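Long-range contact in 303aa long hypothetical esterase (Sulfolobus tokodaii, PDB 3AIN), which probably hydrolyses carboxylic esters as a thermostable carboxylesterase of the hormone-sensitive-lipase-like branch of the alpha/beta hydrolases: residues Thr57-Val62 / Ser108-Cys113. The protein carries 1 engineered substitution. Residues are numbered along the deposited sequence; the frame is centred on the assembly and turned at random.
Sequences TPREEV and SYDPLC. With PO4 (phosphate ion), chain F.
Arg59 and Pro111 bring the two backbones to within 4.7 Å, CA to CA, where the irregular segment 57-62 passes over the first turn of helix 110-120. One water bridges the main chains: it donates to Pro58 O and to Pro111 O and accepts from Glu60 N, at 2.7 Å from Pro111 O. Pro111 carries most of the apolar contact. Its CG sits 3.7 Å above the plane of the Arg59 guanidinium, over the centre, so the flat group lies on the proline ring. On the same ring, CB meets Thr57 CG2 at 3.6 Å; lying anti to the backbone N, this methyl is carried onto the proline, and the two side chains cross at about a right angle. The salt bridge is less direct: Arg59 NE is 3.0 Å from Asp110 OD2, but the N-H...O angle of 127° marks a weak hydrogen bond. The guanidinium and carboxylate planes are nearly parallel (18°), yet OD2 approaches obliquely, which fits that weakness. Stronger polar anchors lie elsewhere, Arg59 NH2 bonding Ser54 OG, while Asp110 is also held by Arg80, Tyr82 and Arg114. Replacing Arg59 with an alanine would probably uncover one side of the Pro111 ring, cost Asp110 one of its several cationic partners and deprive Ser54 OG of its bond to NH2. At the N-cap, Tyr109 accepts Cys113 N through its carbonyl O at 2.9 Å, closing the first helical turn. The arrangement fastens the linker between helix 43-54 and strand 64-71 onto the start of helix 110-120, which precedes the central-sheet strand 123-127 of the alpha/beta hydrolase fold.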
ATOM      1  N   THR A  57       7.190  16.996  15.715  1.00 31.73           N
ATOM      2  CA  THR A  57       6.888  15.649  15.264  1.00 31.36           C
ATOM      3  C   THR A  57       7.630  14.635  16.122  1.00 30.91           C
ATOM      4  O   THR A  57       8.804  14.733  16.260  1.00 31.20           O
ATOM      5  CB  THR A  57       7.356  15.451  13.860  1.00 32.48           C
ATOM      6  OG1 THR A  57       6.706  16.368  12.980  1.00 41.33           O
ATOM      7  CG2 THR A  57       7.085  14.064  13.433  1.00 30.58           C
ATOM      8  N   PRO A  58       6.957  13.651  16.703  1.00 29.13           N
ATOM      9  CA  PRO A  58       7.672  12.746  17.615  1.00 27.50           C
ATOM     10  C   PRO A  58       8.728  11.955  16.925  1.00 28.03           C
ATOM     11  O   PRO A  58       8.541  11.567  15.807  1.00 27.35           O
ATOM     12  CB  PRO A  58       6.584  11.835  18.137  1.00 31.39           C
ATOM     13  CG  PRO A  58       5.363  12.628  18.013  1.00 33.32           C
ATOM     14  CD  PRO A  58       5.512  13.410  16.736  1.00 28.33           C
ATOM     15  N   ARG A  59       9.846  11.787  17.599  1.00 25.58           N
ATOM     16  CA  ARG A  59      10.955  10.982  17.085  1.00 22.76           C
ATOM     17  C   ARG A  59      10.926   9.620  17.762  1.00 23.26           C
ATOM     18  O   ARG A  59      11.135   9.535  18.974  1.00 28.05           O
ATOM     19  CB  ARG A  59      12.298  11.682  17.366  1.00 19.79           C
ATOM     20  CG  ARG A  59      12.558  12.887  16.453  1.00 25.70           C
ATOM     21  CD  ARG A  59      13.695  13.768  16.948  1.00 21.30           C
ATOM     22  NE  ARG A  59      14.205  14.667  15.903  1.00 19.64           N
ATOM     23  CZ  ARG A  59      13.597  15.784  15.508  1.00 27.86           C
ATOM     24  NH1 ARG A  59      12.418  16.108  16.013  1.00 28.37           N
ATOM     25  NH2 ARG A  59      14.078  16.470  14.480  1.00 23.67           N
ATOM     26  N   GLU A  60      10.534   8.587  17.013  1.00 18.63           N
ATOM     27  CA  GLU A  60      10.541   7.207  17.516  1.00 17.57           C
ATOM     28  C   GLU A  60      11.925   6.832  17.992  1.00 19.26           C
ATOM     29  O   GLU A  60      12.917   7.057  17.289  1.00 17.86           O
ATOM     30  CB  GLU A  60      10.072   6.229  16.425  1.00 20.13           C
ATOM     31  CG  GLU A  60       8.609   6.399  16.059  1.00 18.97           C
ATOM     32  CD  GLU A  60       8.129   5.433  14.999  1.00 25.82           C
ATOM     33  OE1 GLU A  60       8.832   4.440  14.690  1.00 17.56           O
ATOM     34  OE2 GLU A  60       6.939   5.533  14.647  1.00 29.55           O
ATOM     35  N   GLU A  61      11.986   6.096  19.107  1.00 18.23           N
ATOM     36  CA  GLU A  61      13.225   5.476  19.519  1.00 20.92           C
ATOM     37  C   GLU A  61      13.665   4.455  18.471  1.00 17.21           C
ATOM     38  O   GLU A  61      12.865   3.657  17.988  1.00 19.86           O
ATOM     39  CB  GLU A  61      13.022   4.757  20.868  1.00 23.17           C
ATOM     40  CG  GLU A  61      14.293   4.559  21.663  1.00 39.43           C
ATOM     41  CD  GLU A  61      14.019   4.126  23.097  1.00 57.58           C
ATOM     42  OE1 GLU A  61      13.218   4.797  23.786  1.00 52.81           O
ATOM     43  OE2 GLU A  61      14.543   3.068  23.505  1.00 60.54           O
ATOM     44  N   VAL A  62      14.963   4.426  18.188  1.00 15.90           N
ATOM     45  CA  VAL A  62      15.509   3.346  17.377  1.00 15.60           C
ATOM     46  C   VAL A  62      16.602   2.630  18.170  1.00 20.54           C
ATOM     47  O   VAL A  62      16.693   2.807  19.391  1.00 20.30           O
ATOM     48  CB  VAL A  62      16.045   3.858  16.005  1.00 15.97           C
ATOM     49  CG1 VAL A  62      14.877   4.416  15.158  1.00 17.84           C
ATOM     50  CG2 VAL A  62      17.119   4.926  16.198  1.00 17.57           C
ATOM     51  N   SER A 108      15.672  17.871   9.733  1.00 13.64           N
ATOM     52  CA  SER A 108      14.248  18.021   9.492  1.00 13.61           C
ATOM     53  C   SER A 108      13.627  16.686   9.086  1.00 14.96           C
ATOM     54  O   SER A 108      12.444  16.466   9.306  1.00 14.37           O
ATOM     55  CB  SER A 108      13.939  19.119   8.448  1.00 16.48           C
ATOM     56  OG  SER A 108      14.575  18.862   7.201  1.00 17.22           O
ATOM     57  N   TYR A 109      14.454  15.788   8.537  1.00 13.10           N
ATOM     58  CA  TYR A 109      13.989  14.467   8.094  1.00 12.29           C
ATOM     59  C   TYR A 109      14.246  13.375   9.129  1.00 13.38           C
ATOM     60  O   TYR A 109      13.859  12.207   8.942  1.00 12.13           O
ATOM     61  CB  TYR A 109      14.621  14.114   6.738  1.00 10.41           C
ATOM     62  CG  TYR A 109      13.736  14.566   5.588  1.00  9.89           C
ATOM     63  CD1 TYR A 109      12.981  13.644   4.875  1.00 13.36           C
ATOM     64  CD2 TYR A 109      13.606  15.928   5.283  1.00 11.07           C
ATOM     65  CE1 TYR A 109      12.079  14.059   3.927  1.00 11.92           C
ATOM     66  CE2 TYR A 109      12.772  16.357   4.257  1.00 10.44           C
ATOM     67  CZ  TYR A 109      12.050  15.405   3.547  1.00  9.03           C
ATOM     68  OH  TYR A 109      11.215  15.830   2.518  1.00 12.61           O
ATOM     69  N   ASP A 110      14.722  13.783  10.307  1.00 11.95           N
ATOM     70  CA  ASP A 110      15.050  12.799  11.354  1.00 12.95           C
ATOM     71  C   ASP A 110      13.833  11.978  11.852  1.00 13.37           C
ATOM     72  O   ASP A 110      13.914  10.755  11.981  1.00 14.25           O
ATOM     73  CB  ASP A 110      15.795  13.491  12.506  1.00 14.15           C
ATOM     74  CG  ASP A 110      16.303  12.517  13.552  1.00 17.18           C
ATOM     75  OD1 ASP A 110      17.397  11.934  13.351  1.00 17.35           O
ATOM     76  OD2 ASP A 110      15.647  12.413  14.613  1.00 20.22           O
ATOM     77  N   PRO A 111      12.679  12.626  12.078  1.00 12.99           N
ATOM     78  CA  PRO A 111      11.517  11.836  12.516  1.00 13.85           C
ATOM     79  C   PRO A 111      11.089  10.815  11.475  1.00 10.21           C
ATOM     80  O   PRO A 111      10.775   9.667  11.822  1.00 12.19           O
ATOM     81  CB  PRO A 111      10.423  12.883  12.701  1.00 13.79           C
ATOM     82  CG  PRO A 111      11.172  14.144  13.022  1.00 14.84           C
ATOM     83  CD  PRO A 111      12.433  14.076  12.164  1.00 13.50           C
ATOM     84  N   LEU A 112      11.039  11.232  10.213  1.00  9.00           N
ATOM     85  CA  LEU A 112      10.659  10.286   9.165  1.00 11.18           C
ATOM     86  C   LEU A 112      11.660   9.130   9.037  1.00 12.95           C
ATOM     87  O   LEU A 112      11.260   7.983   8.920  1.00 13.28           O
ATOM     88  CB  LEU A 112      10.487  11.011   7.826  1.00 11.72           C
ATOM     89  CG  LEU A 112      10.221  10.070   6.646  1.00 10.13           C
ATOM     90  CD1 LEU A 112       8.883   9.308   6.859  1.00 13.52           C
ATOM     91  CD2 LEU A 112      10.158  10.869   5.322  1.00 13.97           C
ATOM     92  N   CYS A 113      12.960   9.412   9.072  1.00 11.33           N
ATOM     93  CA  CYS A 113      13.931   8.315   8.955  1.00 10.88           C
ATOM     94  C   CYS A 113      13.883   7.350  10.142  1.00 11.01           C
ATOM     95  O   CYS A 113      14.077   6.165   9.955  1.00 15.66           O
ATOM     96  CB  CYS A 113      15.356   8.846   8.766  1.00 10.52           C
ATOM     97  SG  CYS A 113      15.595   9.596   7.114  1.00 15.23           S
TER
HETATM   98  P   PO4 F 305       8.877  18.496   0.627  1.00 69.70           P
HETATM   99  O1  PO4 F 305       8.331  17.160   0.166  1.00 58.07           O
HETATM  100  O2  PO4 F 305       9.905  18.330   1.741  1.00 38.64           O
HETATM  101  O3  PO4 F 305       7.731  19.344   1.128  1.00 60.92           O
HETATM  102  O4  PO4 F 305       9.542  19.162  -0.556  1.00 42.73           O
HETATM  103  O   HOH W   1       9.776   9.141  14.283  1.00 18.34           O